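Local coordinates for putative exported protein (Bordetella parapertussis, PDB 3OCJ) that is of unknown function but has a Rossmann-like methyltransferase domain, and so is probably an S-adenosylmethionine-dependent methyltransferase, at residues 124-130 with 146-150; 185-191 with 216-222; 282-287 with 299-304. All coordinates share one frame. Numbering follows the deposited sequence.

Interaction 1: residues 124-130 with 146-150; sequences SVPCGWM and LVGID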
# COMPACT_ATOMS: atom_id res chain seq x y z
N SER A 124 -2.03 1.05 -13.84
CA SER A 124 -1.87 1.04 -12.40
C SER A 124 -2.38 2.37 -11.85
O SER A 124 -1.99 3.43 -12.34
CB SER A 124 -0.40 0.82 -12.01
OG SER A 124 -0.25 0.83 -10.59
N VAL A 125 -3.23 2.30 -10.82
CA VAL A 125 -3.93 3.48 -10.30
C VAL A 125 -4.13 3.30 -8.80
O VAL A 125 -4.93 2.46 -8.40
CB VAL A 125 -5.34 3.63 -10.95
CG1 VAL A 125 -6.00 4.94 -10.50
CG2 VAL A 125 -5.28 3.51 -12.48
N PRO A 126 -3.40 4.06 -7.96
CA PRO A 126 -2.36 5.04 -8.27
C PRO A 126 -1.06 4.31 -8.56
O PRO A 126 -0.71 3.36 -7.85
CB PRO A 126 -2.24 5.83 -6.97
CG PRO A 126 -2.55 4.81 -5.90
CD PRO A 126 -3.56 3.87 -6.50
N CYS A 127 -0.36 4.72 -9.61
CA CYS A 127 0.76 3.94 -10.10
C CYS A 127 2.01 3.99 -9.23
O CYS A 127 2.82 3.06 -9.26
CB CYS A 127 1.11 4.28 -11.55
SG CYS A 127 1.70 5.96 -11.80
N GLY A 128 2.17 5.07 -8.46
CA GLY A 128 3.41 5.27 -7.73
C GLY A 128 4.59 5.15 -8.68
O GLY A 128 4.54 5.66 -9.80
N TRP A 129 5.64 4.45 -8.25
CA TRP A 129 6.81 4.25 -9.10
C TRP A 129 6.66 3.05 -10.04
O TRP A 129 7.60 2.71 -10.76
CB TRP A 129 8.08 4.08 -8.25
CG TRP A 129 8.56 5.36 -7.63
CD1 TRP A 129 7.94 6.57 -7.65
CD2 TRP A 129 9.78 5.55 -6.89
NE1 TRP A 129 8.69 7.51 -6.97
CE2 TRP A 129 9.83 6.90 -6.50
CE3 TRP A 129 10.83 4.70 -6.54
CZ2 TRP A 129 10.89 7.43 -5.76
CZ3 TRP A 129 11.89 5.23 -5.80
CH2 TRP A 129 11.90 6.58 -5.43
N MSE A 130 5.50 2.40 -10.01
CA MSE A 130 5.19 1.27 -10.90
C MSE A 130 6.06 0.04 -10.65
O MSE A 130 6.38 -0.71 -11.58
CB MSE A 130 5.26 1.72 -12.37
CG MSE A 130 4.16 2.70 -12.73
SE MSE A 130 4.24 3.39 -14.54
CE MSE A 130 4.51 1.78 -15.41
N LEU A 146 1.80 0.06 -21.04
CA LEU A 146 1.62 0.36 -19.62
C LEU A 146 1.10 1.77 -19.41
O LEU A 146 1.57 2.72 -20.03
CB LEU A 146 2.94 0.19 -18.86
CG LEU A 146 3.64 -1.17 -18.95
CD1 LEU A 146 4.96 -1.15 -18.21
CD2 LEU A 146 2.75 -2.30 -18.45
N VAL A 147 0.14 1.90 -18.51
CA VAL A 147 -0.45 3.20 -18.23
C VAL A 147 -0.38 3.45 -16.72
O VAL A 147 -0.77 2.60 -15.93
CB VAL A 147 -1.92 3.27 -18.70
CG1 VAL A 147 -2.53 4.64 -18.38
CG2 VAL A 147 -2.01 2.98 -20.19
N GLY A 148 0.17 4.59 -16.33
CA GLY A 148 0.23 4.93 -14.92
C GLY A 148 -0.56 6.18 -14.63
O GLY A 148 -0.39 7.18 -15.32
N ILE A 149 -1.42 6.14 -13.62
CA ILE A 149 -2.18 7.31 -13.23
C ILE A 149 -1.86 7.61 -11.77
O ILE A 149 -1.92 6.72 -10.93
CB ILE A 149 -3.70 7.07 -13.40
CG1 ILE A 149 -4.01 6.68 -14.85
CG2 ILE A 149 -4.50 8.29 -12.97
CD1 ILE A 149 -5.49 6.54 -15.14
N ASP A 150 -1.51 8.85 -11.47
CA ASP A 150 -1.24 9.22 -10.08
C ASP A 150 -1.49 10.71 -9.95
O ASP A 150 -1.30 11.45 -10.90
CB ASP A 150 0.20 8.85 -9.69
CG ASP A 150 0.36 8.64 -8.19
OD1 ASP A 150 0.09 9.58 -7.42
OD2 ASP A 150 0.79 7.54 -7.78
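C127 lays its side chain over the backbone of G148, CB lying 3.5 Å from G148 CA, while SG reaches D150 CB at 3.9 Å. Selenomethionine M130 crosses the same glycine, with SE 4.3 Å from G148 CA and CE 4.1 Å from L146 CD1; a CB on residue 148 would clash with C127 SG. Beneath this cover the chains run parallel: S124 N bonds to V147 O at 2.9 Å and I149 N to S124 O at 3.1 Å. The ladder then gives way to a loop, opened by a cis peptide before P126. In class I methyltransferases of the Rossmann-like fold, the loop after the first strand and an acidic residue ending the second usually bind S-adenosylmethionine; the loop 125-130 and D150 occupy those places here, consistent with such a site; a bound palmitic acid lies about 8 Å from the side chain of P126. C127 N still reaches back to I149 O at 2.9 Å, and a type II' turn from C127 to M130 carries G128, at positive phi, to where its N donates to D150 OD2 at 2.9 Å. The second carboxylate oxygen, OD1, accepts from the backbone of D152. At the start of the loop, V125 CG2 packs against I149 CB at 4.0 Å.

Interaction 2: residues 185-191 with 216-222; sequences REGYDLL and ALKPGGA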
# COMPACT_ATOMS: atom_id res chain seq x y z
N ARG A 185 -13.16 4.97 -20.13
CA ARG A 185 -14.16 4.00 -20.54
C ARG A 185 -13.55 2.89 -21.38
O ARG A 185 -13.09 3.14 -22.50
CB ARG A 185 -15.29 4.67 -21.32
CG ARG A 185 -16.33 5.34 -20.45
CD ARG A 185 -15.89 6.73 -20.03
NE ARG A 185 -16.61 7.20 -18.85
CZ ARG A 185 -17.86 7.65 -18.86
NH1 ARG A 185 -18.43 8.06 -17.73
NH2 ARG A 185 -18.54 7.70 -20.00
N GLU A 186 -13.53 1.68 -20.84
CA GLU A 186 -13.05 0.51 -21.58
C GLU A 186 -11.69 0.76 -22.25
O GLU A 186 -11.52 0.51 -23.45
CB GLU A 186 -14.09 0.05 -22.61
CG GLU A 186 -15.43 -0.35 -21.99
CD GLU A 186 -16.39 -0.95 -23.00
OE1 GLU A 186 -16.06 -0.98 -24.20
OE2 GLU A 186 -17.49 -1.39 -22.59
N GLY A 187 -10.73 1.23 -21.46
CA GLY A 187 -9.40 1.51 -21.96
C GLY A 187 -8.36 0.46 -21.61
O GLY A 187 -7.32 0.38 -22.28
N TYR A 188 -8.62 -0.34 -20.58
CA TYR A 188 -7.58 -1.23 -20.07
C TYR A 188 -8.01 -2.69 -20.02
O TYR A 188 -9.15 -3.01 -19.69
CB TYR A 188 -7.14 -0.80 -18.66
CG TYR A 188 -7.01 0.69 -18.47
CD1 TYR A 188 -6.24 1.46 -19.34
CD2 TYR A 188 -7.65 1.32 -17.41
CE1 TYR A 188 -6.13 2.83 -19.17
CE2 TYR A 188 -7.54 2.69 -17.23
CZ TYR A 188 -6.79 3.43 -18.11
OH TYR A 188 -6.68 4.79 -17.92
N ASP A 189 -7.06 -3.59 -20.30
CA ASP A 189 -7.31 -5.01 -20.15
C ASP A 189 -7.13 -5.47 -18.71
O ASP A 189 -7.79 -6.40 -18.24
CB ASP A 189 -6.37 -5.79 -21.06
CG ASP A 189 -6.62 -5.51 -22.51
OD1 ASP A 189 -7.66 -5.96 -23.03
OD2 ASP A 189 -5.79 -4.82 -23.13
N LEU A 190 -6.21 -4.80 -18.03
CA LEU A 190 -5.83 -5.15 -16.67
C LEU A 190 -5.62 -3.86 -15.90
O LEU A 190 -5.04 -2.91 -16.43
CB LEU A 190 -4.51 -5.92 -16.69
CG LEU A 190 -4.52 -7.43 -16.50
CD1 LEU A 190 -3.11 -7.96 -16.71
CD2 LEU A 190 -5.03 -7.77 -15.10
N LEU A 191 -6.11 -3.80 -14.67
CA LEU A 191 -5.90 -2.61 -13.83
C LEU A 191 -5.47 -3.09 -12.45
O LEU A 191 -6.10 -3.99 -11.88
CB LEU A 191 -7.18 -1.76 -13.75
CG LEU A 191 -7.03 -0.39 -13.07
CD1 LEU A 191 -8.05 0.64 -13.59
CD2 LEU A 191 -7.11 -0.48 -11.55
N ALA A 216 -13.52 1.47 -16.38
CA ALA A 216 -12.27 1.65 -17.12
C ALA A 216 -11.78 0.37 -17.80
O ALA A 216 -11.00 0.43 -18.74
CB ALA A 216 -11.18 2.21 -16.20
N LEU A 217 -12.25 -0.78 -17.34
CA LEU A 217 -11.82 -2.06 -17.92
C LEU A 217 -12.58 -2.38 -19.20
O LEU A 217 -13.76 -2.06 -19.33
CB LEU A 217 -11.98 -3.20 -16.92
CG LEU A 217 -10.92 -3.19 -15.81
CD1 LEU A 217 -11.35 -4.11 -14.66
CD2 LEU A 217 -9.56 -3.61 -16.36
N LYS A 218 -11.90 -3.01 -20.14
CA LYS A 218 -12.56 -3.62 -21.28
C LYS A 218 -13.34 -4.82 -20.77
O LYS A 218 -12.95 -5.43 -19.78
CB LYS A 218 -11.53 -4.06 -22.31
CG LYS A 218 -10.73 -2.92 -22.92
CD LYS A 218 -9.76 -3.45 -23.97
CE LYS A 218 -9.31 -2.35 -24.91
NZ LYS A 218 -8.52 -1.30 -24.21
N PRO A 219 -14.45 -5.16 -21.45
CA PRO A 219 -15.18 -6.38 -21.08
C PRO A 219 -14.23 -7.57 -21.12
O PRO A 219 -13.44 -7.68 -22.06
CB PRO A 219 -16.24 -6.50 -22.18
CG PRO A 219 -16.45 -5.09 -22.65
CD PRO A 219 -15.11 -4.42 -22.54
N GLY A 220 -14.31 -8.44 -20.12
CA GLY A 220 -13.39 -9.57 -20.00
C GLY A 220 -12.10 -9.23 -19.26
O GLY A 220 -11.29 -10.10 -19.00
N GLY A 221 -11.92 -7.96 -18.92
CA GLY A 221 -10.72 -7.52 -18.21
C GLY A 221 -10.72 -7.90 -16.74
O GLY A 221 -11.66 -8.50 -16.23
N ALA A 222 -9.62 -7.58 -16.05
CA ALA A 222 -9.50 -7.92 -14.65
C ALA A 222 -8.89 -6.81 -13.83
O ALA A 222 -8.05 -6.04 -14.32
CB ALA A 222 -8.67 -9.20 -14.47
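K218, E186 and A216 give up the most surface here. The aliphatic part of K218 runs along the opposing chain: CG is 3.6 Å from E186 O and CD 3.4 Å from D189 OD1, and NZ ends 2.8 Å from G187 O. Its backbone N donates to Y188 O at 2.8 Å. E186, with both phi and psi near +50°, brings its CA to 3.5 Å from L217 O, and its CD lies 3.7 Å from P219 CD. A216, the last helical residue before L217, offers one carbonyl to two donors, G187 N at 2.8 Å and Y188 N at 3.1 Å, while its CB packs on Y188 CE2 at 3.8 Å. This is where helix 203-216 returns to the sheet, in the beta-alpha-beta crossover from strand 188-192 to strand 221-226 of the Rossmann-like fold. Through its bonds to A216 and K218, Y188 pairs in parallel with L217; a type II turn from K218 to G221 then redirects the chain, and parallel pairing resumes between L190 and A222: A222 N bonds to D189 O at 3.1 Å, and L191 N to A222 O at 3.0 Å. A CB on G221 would collide with D189 O. L217 CD2 fills the bend, 4.0 Å from L191 CB, and D189 OD2 accepts from V121 N on the adjoining strand.

Interaction 3: residues 282-287 with 299-304; sequences GFTDLR and VIARKP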
# COMPACT_ATOMS: atom_id res chain seq x y z
N GLY A 282 -19.94 -4.45 -10.09
CA GLY A 282 -20.13 -5.20 -11.33
C GLY A 282 -19.16 -6.35 -11.57
O GLY A 282 -19.23 -7.02 -12.62
N PHE A 283 -18.26 -6.58 -10.63
CA PHE A 283 -17.27 -7.65 -10.77
C PHE A 283 -17.83 -9.03 -10.45
O PHE A 283 -18.76 -9.18 -9.66
CB PHE A 283 -16.04 -7.37 -9.91
CG PHE A 283 -15.22 -6.22 -10.41
CD1 PHE A 283 -14.33 -6.40 -11.46
CD2 PHE A 283 -15.34 -4.96 -9.84
CE1 PHE A 283 -13.57 -5.34 -11.94
CE2 PHE A 283 -14.58 -3.89 -10.32
CZ PHE A 283 -13.70 -4.08 -11.36
N THR A 284 -17.23 -10.04 -11.08
CA THR A 284 -17.58 -11.44 -10.86
C THR A 284 -16.31 -12.27 -10.71
O THR A 284 -15.19 -11.77 -10.86
CB THR A 284 -18.41 -12.00 -12.04
OG1 THR A 284 -17.63 -11.95 -13.24
CG2 THR A 284 -19.68 -11.18 -12.24
N ASP A 285 -16.49 -13.55 -10.41
CA ASP A 285 -15.39 -14.52 -10.40
C ASP A 285 -14.22 -14.11 -9.49
O ASP A 285 -13.06 -14.32 -9.83
CB ASP A 285 -14.88 -14.78 -11.82
CG ASP A 285 -15.93 -15.40 -12.72
OD1 ASP A 285 -16.90 -15.99 -12.19
OD2 ASP A 285 -15.79 -15.30 -13.95
N LEU A 286 -14.54 -13.60 -8.31
CA LEU A 286 -13.49 -13.11 -7.41
C LEU A 286 -12.58 -14.23 -6.94
O LEU A 286 -13.04 -15.33 -6.59
CB LEU A 286 -14.10 -12.44 -6.18
CG LEU A 286 -14.47 -10.95 -6.28
CD1 LEU A 286 -15.15 -10.55 -7.58
CD2 LEU A 286 -15.29 -10.53 -5.05
N ARG A 287 -11.28 -13.94 -6.90
CA ARG A 287 -10.28 -14.83 -6.33
C ARG A 287 -9.47 -14.04 -5.31
O ARG A 287 -8.95 -12.95 -5.62
CB ARG A 287 -9.35 -15.37 -7.42
CG ARG A 287 -8.07 -16.04 -6.92
CD ARG A 287 -8.32 -17.31 -6.10
NE ARG A 287 -7.05 -17.85 -5.60
CZ ARG A 287 -6.92 -18.55 -4.48
NH1 ARG A 287 -7.96 -18.78 -3.70
NH2 ARG A 287 -5.72 -18.99 -4.11
N VAL A 299 -6.96 -9.34 -4.12
CA VAL A 299 -8.15 -9.84 -4.79
C VAL A 299 -8.06 -9.59 -6.29
O VAL A 299 -7.68 -8.50 -6.73
CB VAL A 299 -9.44 -9.25 -4.19
CG1 VAL A 299 -9.44 -7.70 -4.26
CG2 VAL A 299 -10.68 -9.83 -4.87
N ILE A 300 -8.40 -10.62 -7.06
CA ILE A 300 -8.49 -10.53 -8.51
C ILE A 300 -9.96 -10.64 -8.88
O ILE A 300 -10.62 -11.62 -8.53
CB ILE A 300 -7.68 -11.64 -9.22
CG1 ILE A 300 -6.22 -11.65 -8.72
CG2 ILE A 300 -7.72 -11.41 -10.73
CD1 ILE A 300 -5.94 -12.58 -7.55
N ALA A 301 -10.47 -9.62 -9.58
CA ALA A 301 -11.90 -9.50 -9.88
C ALA A 301 -12.10 -9.39 -11.38
O ALA A 301 -11.42 -8.60 -12.04
CB ALA A 301 -12.45 -8.29 -9.16
N ARG A 302 -13.04 -10.14 -11.94
CA ARG A 302 -13.27 -10.15 -13.38
C ARG A 302 -14.42 -9.25 -13.82
O ARG A 302 -15.46 -9.22 -13.17
CB ARG A 302 -13.54 -11.58 -13.85
CG ARG A 302 -13.95 -11.70 -15.31
CD ARG A 302 -12.73 -11.65 -16.23
NE ARG A 302 -11.75 -12.68 -15.90
CZ ARG A 302 -10.48 -12.65 -16.28
NH1 ARG A 302 -9.65 -13.63 -15.93
NH2 ARG A 302 -10.03 -11.63 -17.00
N LYS A 303 -14.23 -8.52 -14.91
CA LYS A 303 -15.33 -7.85 -15.59
C LYS A 303 -15.85 -8.80 -16.67
O LYS A 303 -15.09 -9.26 -17.51
CB LYS A 303 -14.87 -6.55 -16.24
CG LYS A 303 -15.97 -5.83 -17.01
CD LYS A 303 -15.53 -4.44 -17.43
CE LYS A 303 -16.62 -3.75 -18.24
NZ LYS A 303 -16.33 -2.30 -18.43
N PRO A 304 -17.16 -9.09 -16.64
CA PRO A 304 -17.72 -10.02 -17.63
C PRO A 304 -17.41 -9.63 -19.07
O PRO A 304 -17.38 -8.45 -19.42
CB PRO A 304 -19.23 -9.94 -17.35
CG PRO A 304 -19.31 -9.62 -15.89
CD PRO A 304 -18.14 -8.70 -15.61
O HOH W 1 -10.63 -13.66 -10.59
O HOH W 2 -12.96 -15.19 -14.91
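A301 sits at the apolar centre, its CB 3.5 Å from F283 CD1 and 3.9 Å from L286 CD1, and L286 CG carries the packing on to V299 CG2 at 4.2 Å. L286, V299 and A301 lie on a beta hairpin, strands 286-289 and 298-302, with F283 in the loop leading into it; this antiparallel pair closes one edge of the sheet, as in other Rossmann-like methyltransferases. L278 of helix 271-280 packs on F283, L286 and V299, and the F283 ring meets W214 edge-to-face. That helix ends in a Schellman motif at G282, whose positive phi turns the chain toward the sheet. Two antiparallel hydrogen-bonded pairs hold the backbones: T284 N to R302 O and R302 N to T284 O, each 2.9 Å, then R287 N to I300 O at 2.9 Å and I300 N to R287 O at 2.8 Å. Between them the register slips by one residue in a beta bulge, with D285 at positive phi and psi. On the far side of the backbone from A301, the stem of R302 touches D285, CB to CB at 4.0 Å, while R302 NH2 bonds to G220 O. Water fills the gap opened by the bulge: water 1 donates to D285 O at 2.6 Å and to I300 O at 2.9 Å. Farther out, water 2 donates to D285 OD2 at 3.0 Å and accepts from R302 NE at 3.0 Å.

The contacts follow one another along the chain without nesting or crossing. Interaction 1 closes the first beta-alpha-beta unit, joining the loop after strand 121-124 to strand 145-150. Interaction 2 closes a second, longer loop through helix 203-216 and sets strand 221-226 beside 188-192. Interaction 3 closes the C-terminal hairpin, whose strand 298-302 runs antiparallel to 221-226. All three thus belong to one mixed sheet, with interaction 2 between the others. Y188 links it to interaction 1 by packing on V147 and I149; toward interaction 3, L217 O and G220 O probably accept from K303 NZ and R302 NH2. Interactions 1 and 3 do not touch, their nearest atoms lying about 11 Å apart.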